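Local coordinates for DUF3201 domain-containing protein (Pyrococcus furiosus, PDB 1YB3) that is of unknown function and belongs to the uncharacterised DUF3201 family, here from a hyperthermophilic archaeon, at residues Q81-E92 / E143-D154; W22-E30 / T40-F48. One frame throughout, in Å; residues are numbered along the deposited sequence.

Contact 1: Q81-E92 / E143-D154; sequences QGFYFVFAFPKE and EMINFEVDLGFD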
# COMPACT_ATOMS: atom_id res chain seq x y z
N GLN A 81 -12.66 -0.89 -1.14
CA GLN A 81 -12.27 -1.73 0.03
C GLN A 81 -11.87 -0.91 1.25
O GLN A 81 -11.95 -1.40 2.40
CB GLN A 81 -11.13 -2.66 -0.33
CG GLN A 81 -11.52 -3.89 -1.14
CD GLN A 81 -10.34 -4.82 -1.41
OE1 GLN A 81 -9.21 -4.37 -1.60
NE2 GLN A 81 -10.60 -6.11 -1.41
N GLY A 82 -11.42 0.32 1.01
CA GLY A 82 -10.93 1.19 2.08
C GLY A 82 -9.58 1.81 1.78
O GLY A 82 -9.15 1.86 0.62
N PHE A 83 -8.91 2.30 2.83
CA PHE A 83 -7.60 2.93 2.70
C PHE A 83 -6.50 1.90 2.40
O PHE A 83 -6.57 0.73 2.81
CB PHE A 83 -7.18 3.57 4.02
CG PHE A 83 -8.01 4.73 4.48
CD1 PHE A 83 -7.97 5.97 3.81
CD2 PHE A 83 -8.77 4.61 5.64
CE1 PHE A 83 -8.71 7.05 4.28
CE2 PHE A 83 -9.51 5.70 6.12
CZ PHE A 83 -9.48 6.92 5.44
N TYR A 84 -5.44 2.37 1.74
CA TYR A 84 -4.20 1.61 1.63
C TYR A 84 -3.03 2.58 1.59
O TYR A 84 -3.19 3.77 1.30
CB TYR A 84 -4.21 0.73 0.39
CG TYR A 84 -4.11 1.53 -0.89
CD1 TYR A 84 -2.88 1.84 -1.44
CD2 TYR A 84 -5.26 2.05 -1.50
CE1 TYR A 84 -2.77 2.63 -2.60
CE2 TYR A 84 -5.16 2.83 -2.67
CZ TYR A 84 -3.93 3.11 -3.20
OH TYR A 84 -3.82 3.89 -4.34
N PHE A 85 -1.84 2.07 1.89
CA PHE A 85 -0.63 2.76 1.51
C PHE A 85 0.34 1.74 0.97
O PHE A 85 0.23 0.54 1.24
CB PHE A 85 -0.03 3.58 2.68
CG PHE A 85 0.46 2.73 3.83
CD1 PHE A 85 1.78 2.27 3.84
CD2 PHE A 85 -0.38 2.42 4.89
CE1 PHE A 85 2.25 1.49 4.91
CE2 PHE A 85 0.08 1.61 5.96
CZ PHE A 85 1.40 1.14 5.95
N VAL A 86 1.27 2.22 0.17
CA VAL A 86 2.28 1.36 -0.45
C VAL A 86 3.58 2.12 -0.57
O VAL A 86 3.56 3.31 -0.92
CB VAL A 86 1.79 0.82 -1.84
CG1 VAL A 86 1.36 1.95 -2.75
CG2 VAL A 86 2.86 -0.08 -2.51
N PHE A 87 4.71 1.46 -0.28
CA PHE A 87 6.02 2.04 -0.55
C PHE A 87 6.81 1.10 -1.43
O PHE A 87 6.76 -0.12 -1.22
CB PHE A 87 6.79 2.25 0.75
CG PHE A 87 6.41 3.52 1.47
CD1 PHE A 87 7.09 4.70 1.19
CD2 PHE A 87 5.40 3.53 2.41
CE1 PHE A 87 6.76 5.89 1.84
CE2 PHE A 87 5.05 4.74 3.08
CZ PHE A 87 5.74 5.89 2.78
N ALA A 88 7.54 1.68 -2.37
CA ALA A 88 8.39 0.93 -3.30
C ALA A 88 9.84 1.18 -2.93
O ALA A 88 10.23 2.34 -2.71
CB ALA A 88 8.14 1.37 -4.73
N PHE A 89 10.63 0.11 -2.91
CA PHE A 89 12.06 0.22 -2.64
C PHE A 89 12.86 -0.58 -3.68
O PHE A 89 12.41 -1.66 -4.10
CB PHE A 89 12.40 -0.30 -1.24
CG PHE A 89 11.69 0.43 -0.12
CD1 PHE A 89 12.01 1.76 0.18
CD2 PHE A 89 10.73 -0.22 0.65
CE1 PHE A 89 11.35 2.43 1.23
CE2 PHE A 89 10.09 0.44 1.70
CZ PHE A 89 10.40 1.77 1.98
N PRO A 90 14.05 -0.07 -4.08
CA PRO A 90 14.91 -0.88 -4.96
C PRO A 90 15.32 -2.19 -4.28
O PRO A 90 15.68 -2.21 -3.10
CB PRO A 90 16.14 0.02 -5.20
CG PRO A 90 15.71 1.39 -4.84
CD PRO A 90 14.66 1.23 -3.76
N LYS A 91 15.27 -3.28 -5.04
CA LYS A 91 15.60 -4.61 -4.53
C LYS A 91 16.96 -4.64 -3.79
O LYS A 91 17.08 -5.29 -2.76
CB LYS A 91 15.59 -5.61 -5.71
CG LYS A 91 15.94 -7.05 -5.40
CD LYS A 91 15.72 -7.97 -6.63
CE LYS A 91 16.74 -7.75 -7.74
NZ LYS A 91 16.66 -8.81 -8.82
N GLU A 92 17.95 -3.93 -4.32
CA GLU A 92 19.32 -3.98 -3.75
C GLU A 92 19.42 -3.36 -2.36
O GLU A 92 20.38 -3.60 -1.64
CB GLU A 92 20.35 -3.37 -4.71
CG GLU A 92 20.25 -1.85 -4.90
CD GLU A 92 19.36 -1.44 -6.07
OE1 GLU A 92 18.66 -2.31 -6.66
OE2 GLU A 92 19.38 -0.24 -6.41
N GLU A 143 12.97 -4.99 -10.32
CA GLU A 143 13.90 -4.07 -9.66
C GLU A 143 13.28 -3.34 -8.46
O GLU A 143 13.94 -3.16 -7.44
CB GLU A 143 14.47 -3.07 -10.68
CG GLU A 143 15.22 -1.85 -10.09
CD GLU A 143 16.41 -2.22 -9.20
OE1 GLU A 143 16.88 -3.39 -9.23
OE2 GLU A 143 16.88 -1.32 -8.48
N MSE A 144 12.03 -2.91 -8.60
CA MSE A 144 11.32 -2.18 -7.52
C MSE A 144 10.34 -3.13 -6.85
O MSE A 144 9.54 -3.79 -7.53
CB MSE A 144 10.58 -0.96 -8.09
CG MSE A 144 11.47 0.06 -8.80
SE MSE A 144 12.77 0.86 -7.56
CE MSE A 144 11.51 1.50 -6.25
N ILE A 145 10.40 -3.22 -5.52
CA ILE A 145 9.51 -4.10 -4.77
C ILE A 145 8.57 -3.23 -3.94
O ILE A 145 9.03 -2.37 -3.20
CB ILE A 145 10.29 -5.06 -3.81
CG1 ILE A 145 11.46 -5.78 -4.54
CG2 ILE A 145 9.33 -6.03 -3.09
CD1 ILE A 145 11.07 -6.54 -5.85
N ASN A 146 7.27 -3.48 -4.08
CA ASN A 146 6.23 -2.72 -3.40
C ASN A 146 5.69 -3.47 -2.20
O ASN A 146 5.47 -4.69 -2.26
CB ASN A 146 5.06 -2.43 -4.34
CG ASN A 146 5.44 -1.53 -5.47
OD1 ASN A 146 5.39 -0.32 -5.36
ND2 ASN A 146 5.81 -2.12 -6.61
N PHE A 147 5.46 -2.73 -1.10
CA PHE A 147 4.90 -3.26 0.13
C PHE A 147 3.64 -2.47 0.39
O PHE A 147 3.72 -1.27 0.65
CB PHE A 147 5.89 -3.04 1.28
CG PHE A 147 7.20 -3.76 1.08
CD1 PHE A 147 7.43 -5.00 1.68
CD2 PHE A 147 8.17 -3.22 0.21
CE1 PHE A 147 8.63 -5.70 1.44
CE2 PHE A 147 9.36 -3.91 -0.05
CZ PHE A 147 9.59 -5.16 0.58
N GLU A 148 2.48 -3.12 0.25
CA GLU A 148 1.17 -2.47 0.39
C GLU A 148 0.44 -3.00 1.62
O GLU A 148 0.36 -4.21 1.83
CB GLU A 148 0.28 -2.68 -0.87
CG GLU A 148 -1.15 -2.22 -0.65
CD GLU A 148 -2.06 -2.33 -1.88
OE1 GLU A 148 -1.52 -2.35 -3.01
OE2 GLU A 148 -3.30 -2.39 -1.72
N VAL A 149 -0.08 -2.09 2.44
CA VAL A 149 -0.90 -2.46 3.59
C VAL A 149 -2.31 -1.89 3.37
O VAL A 149 -2.45 -0.69 3.08
CB VAL A 149 -0.26 -1.94 4.90
CG1 VAL A 149 -1.13 -2.30 6.09
CG2 VAL A 149 1.21 -2.48 5.04
N ASP A 150 -3.32 -2.75 3.51
CA ASP A 150 -4.74 -2.37 3.33
C ASP A 150 -5.44 -2.29 4.70
O ASP A 150 -5.17 -3.11 5.59
CB ASP A 150 -5.48 -3.38 2.44
CG ASP A 150 -4.97 -3.38 1.00
OD1 ASP A 150 -4.17 -2.50 0.65
OD2 ASP A 150 -5.39 -4.28 0.23
N LEU A 151 -6.32 -1.30 4.88
CA LEU A 151 -6.82 -0.97 6.23
C LEU A 151 -8.32 -0.79 6.43
O LEU A 151 -8.74 -0.29 7.48
CB LEU A 151 -6.11 0.27 6.76
CG LEU A 151 -4.64 0.00 7.06
CD1 LEU A 151 -3.85 1.26 7.06
CD2 LEU A 151 -4.46 -0.78 8.36
N GLY A 152 -9.14 -1.16 5.45
CA GLY A 152 -10.56 -0.76 5.53
C GLY A 152 -10.69 0.75 5.76
O GLY A 152 -9.76 1.51 5.48
N PHE A 153 -11.83 1.21 6.30
CA PHE A 153 -12.06 2.65 6.44
C PHE A 153 -11.74 3.16 7.84
O PHE A 153 -12.51 3.94 8.44
CB PHE A 153 -13.48 3.04 5.98
CG PHE A 153 -13.67 2.94 4.49
CD1 PHE A 153 -13.23 3.96 3.65
CD2 PHE A 153 -14.26 1.82 3.92
CE1 PHE A 153 -13.39 3.87 2.25
CE2 PHE A 153 -14.43 1.72 2.51
CZ PHE A 153 -13.99 2.75 1.69
N ASP A 154 -10.60 2.70 8.36
CA ASP A 154 -10.18 3.02 9.73
C ASP A 154 -9.11 4.11 9.69
O ASP A 154 -7.93 3.83 9.44
CB ASP A 154 -9.69 1.75 10.43
CG ASP A 154 -9.45 1.95 11.92
OD1 ASP A 154 -9.09 3.07 12.33
OD2 ASP A 154 -9.63 0.97 12.68
O HOH W 1 -8.62 -1.85 2.17

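Contact 2: W22-E30 / T40-F48; sequences WGDIFELRE and TVEEVSEVF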
# COMPACT_ATOMS: atom_id res chain seq x y z
N TRP A 22 -13.85 9.36 -1.62
CA TRP A 22 -13.17 10.58 -2.03
C TRP A 22 -12.99 11.58 -0.89
O TRP A 22 -11.89 12.13 -0.72
CB TRP A 22 -13.83 11.20 -3.29
CG TRP A 22 -13.26 10.64 -4.56
CD1 TRP A 22 -12.23 11.16 -5.29
CD2 TRP A 22 -13.66 9.44 -5.23
NE1 TRP A 22 -11.97 10.37 -6.37
CE2 TRP A 22 -12.83 9.31 -6.37
CE3 TRP A 22 -14.64 8.47 -5.00
CZ2 TRP A 22 -12.95 8.24 -7.27
CZ3 TRP A 22 -14.76 7.41 -5.89
CH2 TRP A 22 -13.92 7.30 -7.02
N GLY A 23 -14.03 11.78 -0.06
CA GLY A 23 -13.97 12.71 1.08
C GLY A 23 -12.88 12.31 2.07
O GLY A 23 -12.11 13.16 2.54
N ASP A 24 -12.78 11.02 2.35
CA ASP A 24 -11.77 10.51 3.28
C ASP A 24 -10.34 10.75 2.78
O ASP A 24 -9.45 11.02 3.61
CB ASP A 24 -11.97 9.01 3.56
CG ASP A 24 -13.11 8.73 4.55
OD1 ASP A 24 -13.86 9.67 4.92
OD2 ASP A 24 -13.26 7.55 4.94
N ILE A 25 -10.09 10.60 1.48
CA ILE A 25 -8.74 10.83 0.96
C ILE A 25 -8.36 12.31 0.87
O ILE A 25 -7.22 12.70 1.16
CB ILE A 25 -8.45 10.06 -0.36
CG1 ILE A 25 -8.37 8.56 -0.09
CG2 ILE A 25 -7.14 10.51 -1.02
CD1 ILE A 25 -7.23 8.16 0.86
N PHE A 26 -9.33 13.16 0.50
CA PHE A 26 -9.04 14.59 0.53
C PHE A 26 -8.67 15.00 1.97
O PHE A 26 -7.70 15.75 2.18
CB PHE A 26 -10.20 15.41 -0.04
CG PHE A 26 -10.37 15.26 -1.53
CD1 PHE A 26 -9.33 15.56 -2.40
CD2 PHE A 26 -11.59 14.83 -2.06
CE1 PHE A 26 -9.48 15.42 -3.79
CE2 PHE A 26 -11.76 14.68 -3.46
CZ PHE A 26 -10.71 14.97 -4.31
N GLU A 27 -9.39 14.45 2.95
CA GLU A 27 -9.16 14.74 4.37
C GLU A 27 -7.80 14.20 4.82
O GLU A 27 -7.01 14.91 5.47
CB GLU A 27 -10.28 14.15 5.23
CG GLU A 27 -10.09 14.32 6.74
CD GLU A 27 -11.21 13.69 7.56
OE1 GLU A 27 -12.02 14.46 8.14
OE2 GLU A 27 -11.31 12.44 7.60
N LEU A 28 -7.53 12.94 4.47
CA LEU A 28 -6.30 12.28 4.90
C LEU A 28 -5.07 12.94 4.29
O LEU A 28 -4.01 13.01 4.97
CB LEU A 28 -6.33 10.79 4.56
CG LEU A 28 -5.14 9.94 4.99
CD1 LEU A 28 -4.98 10.00 6.54
CD2 LEU A 28 -5.34 8.52 4.50
N ARG A 29 -5.17 13.40 3.04
CA ARG A 29 -4.07 14.10 2.38
C ARG A 29 -3.66 15.33 3.19
O ARG A 29 -2.46 15.53 3.46
CB ARG A 29 -4.41 14.47 0.92
CG ARG A 29 -3.21 14.98 0.11
CD ARG A 29 -3.03 16.50 0.23
NE ARG A 29 -1.75 16.93 -0.35
CZ ARG A 29 -1.31 18.18 -0.36
NH1 ARG A 29 -2.05 19.18 0.13
NH2 ARG A 29 -0.12 18.46 -0.90
N GLU A 30 -4.64 16.14 3.60
CA GLU A 30 -4.29 17.34 4.37
C GLU A 30 -3.69 16.98 5.73
O GLU A 30 -2.73 17.63 6.21
CB GLU A 30 -5.50 18.27 4.49
CG GLU A 30 -6.00 18.83 3.14
CD GLU A 30 -4.89 19.49 2.31
OE1 GLU A 30 -4.09 20.28 2.88
OE2 GLU A 30 -4.82 19.24 1.09
N THR A 40 7.70 14.68 1.47
CA THR A 40 6.97 15.48 0.48
C THR A 40 5.65 14.80 0.14
O THR A 40 5.65 13.70 -0.42
CB THR A 40 7.80 15.67 -0.79
OG1 THR A 40 9.02 16.36 -0.45
CG2 THR A 40 7.02 16.49 -1.80
N VAL A 41 4.56 15.46 0.48
CA VAL A 41 3.21 14.86 0.32
C VAL A 41 2.53 15.61 -0.81
O VAL A 41 2.27 16.80 -0.70
CB VAL A 41 2.38 14.94 1.61
CG1 VAL A 41 0.98 14.37 1.38
CG2 VAL A 41 3.05 14.17 2.75
N GLU A 42 2.24 14.90 -1.89
CA GLU A 42 1.71 15.55 -3.09
C GLU A 42 0.18 15.63 -3.04
O GLU A 42 -0.43 15.15 -2.09
CB GLU A 42 2.18 14.80 -4.35
CG GLU A 42 3.71 14.70 -4.49
CD GLU A 42 4.37 16.03 -4.80
OE1 GLU A 42 3.66 17.02 -5.08
OE2 GLU A 42 5.62 16.10 -4.75
N GLU A 43 -0.42 16.24 -4.06
CA GLU A 43 -1.88 16.39 -4.12
C GLU A 43 -2.56 15.09 -4.54
O GLU A 43 -1.96 14.24 -5.19
CB GLU A 43 -2.27 17.51 -5.09
CG GLU A 43 -1.64 18.88 -4.77
CD GLU A 43 -2.11 19.47 -3.44
OE1 GLU A 43 -3.15 19.04 -2.90
OE2 GLU A 43 -1.42 20.38 -2.93
N VAL A 44 -3.84 14.98 -4.21
CA VAL A 44 -4.63 13.83 -4.63
C VAL A 44 -4.79 13.84 -6.15
O VAL A 44 -5.04 14.89 -6.74
CB VAL A 44 -6.03 13.86 -3.97
CG1 VAL A 44 -6.93 12.76 -4.53
CG2 VAL A 44 -5.91 13.75 -2.45
N SER A 45 -4.61 12.67 -6.76
CA SER A 45 -4.86 12.52 -8.18
C SER A 45 -5.72 11.28 -8.41
O SER A 45 -6.02 10.54 -7.47
CB SER A 45 -3.54 12.46 -8.95
OG SER A 45 -2.92 11.19 -8.80
N GLU A 46 -6.14 11.06 -9.66
CA GLU A 46 -7.00 9.93 -9.97
C GLU A 46 -6.22 8.84 -10.67
O GLU A 46 -5.51 9.09 -11.65
CB GLU A 46 -8.20 10.38 -10.80
CG GLU A 46 -9.07 11.42 -10.12
CD GLU A 46 -9.59 10.95 -8.75
OE1 GLU A 46 -10.00 9.77 -8.62
OE2 GLU A 46 -9.62 11.78 -7.81
N VAL A 47 -6.33 7.63 -10.15
CA VAL A 47 -5.64 6.49 -10.70
C VAL A 47 -6.66 5.57 -11.37
O VAL A 47 -7.59 5.12 -10.73
CB VAL A 47 -4.90 5.70 -9.58
CG1 VAL A 47 -4.28 4.41 -10.15
CG2 VAL A 47 -3.84 6.59 -8.89
N PHE A 48 -6.48 5.32 -12.68
CA PHE A 48 -7.35 4.42 -13.44
C PHE A 48 -6.65 3.10 -13.72
O PHE A 48 -5.42 3.05 -13.81
CB PHE A 48 -7.70 5.05 -14.81
CG PHE A 48 -8.53 6.30 -14.74
CD1 PHE A 48 -9.90 6.28 -15.03
CD2 PHE A 48 -7.94 7.53 -14.44
CE1 PHE A 48 -10.67 7.45 -14.98
CE2 PHE A 48 -8.70 8.71 -14.38
CZ PHE A 48 -10.06 8.67 -14.66
O HOH W 2 -0.40 21.70 -0.31

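Contact 1: Q81-E92 / E143-D154
Gly82 sits over one face of the Phe153 ring, with its CA 3.5 Å from the ring centroid and 13° off the normal, the geometry of a CH-pi contact. A CB on Gly82 would collide with Gly152 C. Beside it, Phe83 CB lies 3.6 Å from Gly152 O, the same oxygen that accepts the Phe83 N-H from above its carbonyl plane. CG stands anti to the carbonyl carbon (chi1 -66°), which carries the ring past that oxygen until CD2 is 3.3 Å from Gly152 O. CE2 then meets Phe153 C at 3.8 Å, and the backbone N of Asp154, the N-cap residue of helix 155-171, reaches the ring edge in plane; CZ and the far edge turn to Asp24, Ile25 and Leu28 of helix 11-35. Strands 82-90 and 144-150 run antiparallel (153°) inside a seven-stranded antiparallel sheet, with reciprocal backbone bond pairs at Phe85/Val149, Phe87/Phe147 and Phe89/Ile145, while Phe83 divides its two bonds between Gly152 and Leu151. On the face covered by helix 155-171, Val149 CB lies over the Phe85 ring, 3.7 Å from Phe85 CZ. On the other face Asp150 OD1 is 3.2 Å from Tyr84 CB, while the Tyr84 hydroxyl bonds His65.

Contact 2: W22-E30 / T40-F48
Arg29 reaches from helix 11-35 to the backbone of strand 40-47 and grips two successive carbonyls: NE donates to Glu42 O over 2.8 Å, and NH2 to Val41 O over 2.9 Å. The first bond is fairly straight, 159° at the hydrogen, the second more bent, and both donors stand above the carbonyl planes. The Glu43 carboxylate approaches differently, over a face of the guanidinium. Its OE2 is 3.1 Å from Arg29 NH2, but no N-H points at it, so this salt bridge rests on charge alone. A water joins Arg29 NH1 to Glu43 OE2. Within the helix, Glu30 OE2 takes NH1 in the guanidinium plane at 2.9 Å. Glu30 and Glu43 each have two modelled conformers, so these acidic links are less certain than the carbonyl bonds.

Further out, Val44 packs alongside the arginine stem. Its CG2 lies 3.8 Å from Arg29 CB and 3.7 Å from Ile25 CG2, while CG1 meets Phe26 CE1. The bend at chi2 (-88°) turns the guanidinium end toward the Val41 and Glu42 carbonyls. Farther along, Trp22 NE1 donates to Glu46 OE1 at 3.1 Å, almost in the ring plane and on the syn side of the carboxylate. Phe68 and Pro66 of strand 65-71 touch Arg29 and Trp22 respectively.

Helix 11-35 packs here against an outermost strand of the sheet through a salt-bridge network and an apolar patch. Replacing Arg29 with alanine removes the guanidinium, and the Val41 and Glu42 carbonyls would probably lose these donors and Glu30 and Glu43 their shared countercharge. With both acids beside it and two carbonyls accepting its N-H groups, the buried guanidinium is likely to keep its positive charge, which in turn would ease the closeness of the two carboxylates.

How the contacts relate
From the N terminus, helix 11-35 comes first, and contact 2 closes the short connection 31-39 by bringing strand 40-47 back against it. After the small hairpin 51-54/57-60 the chain adds strands 65-71 and 74-79 before entering 82-90. Contact 1 closes the longer excursion 93-142, which contains helices 96-105 and 130-138 and strands 108-112 and 120-123. The two loops follow in series, neither nesting nor crossing. Both contacts reach the same sheet, contact 2 at its outermost strand 40-47 and contact 1 at an inner pair. Their centres are 15 Å apart, yet they touch: Phe83 CE1 packs 3.7 Å from Leu28 CD2, so helix 11-35 spans both.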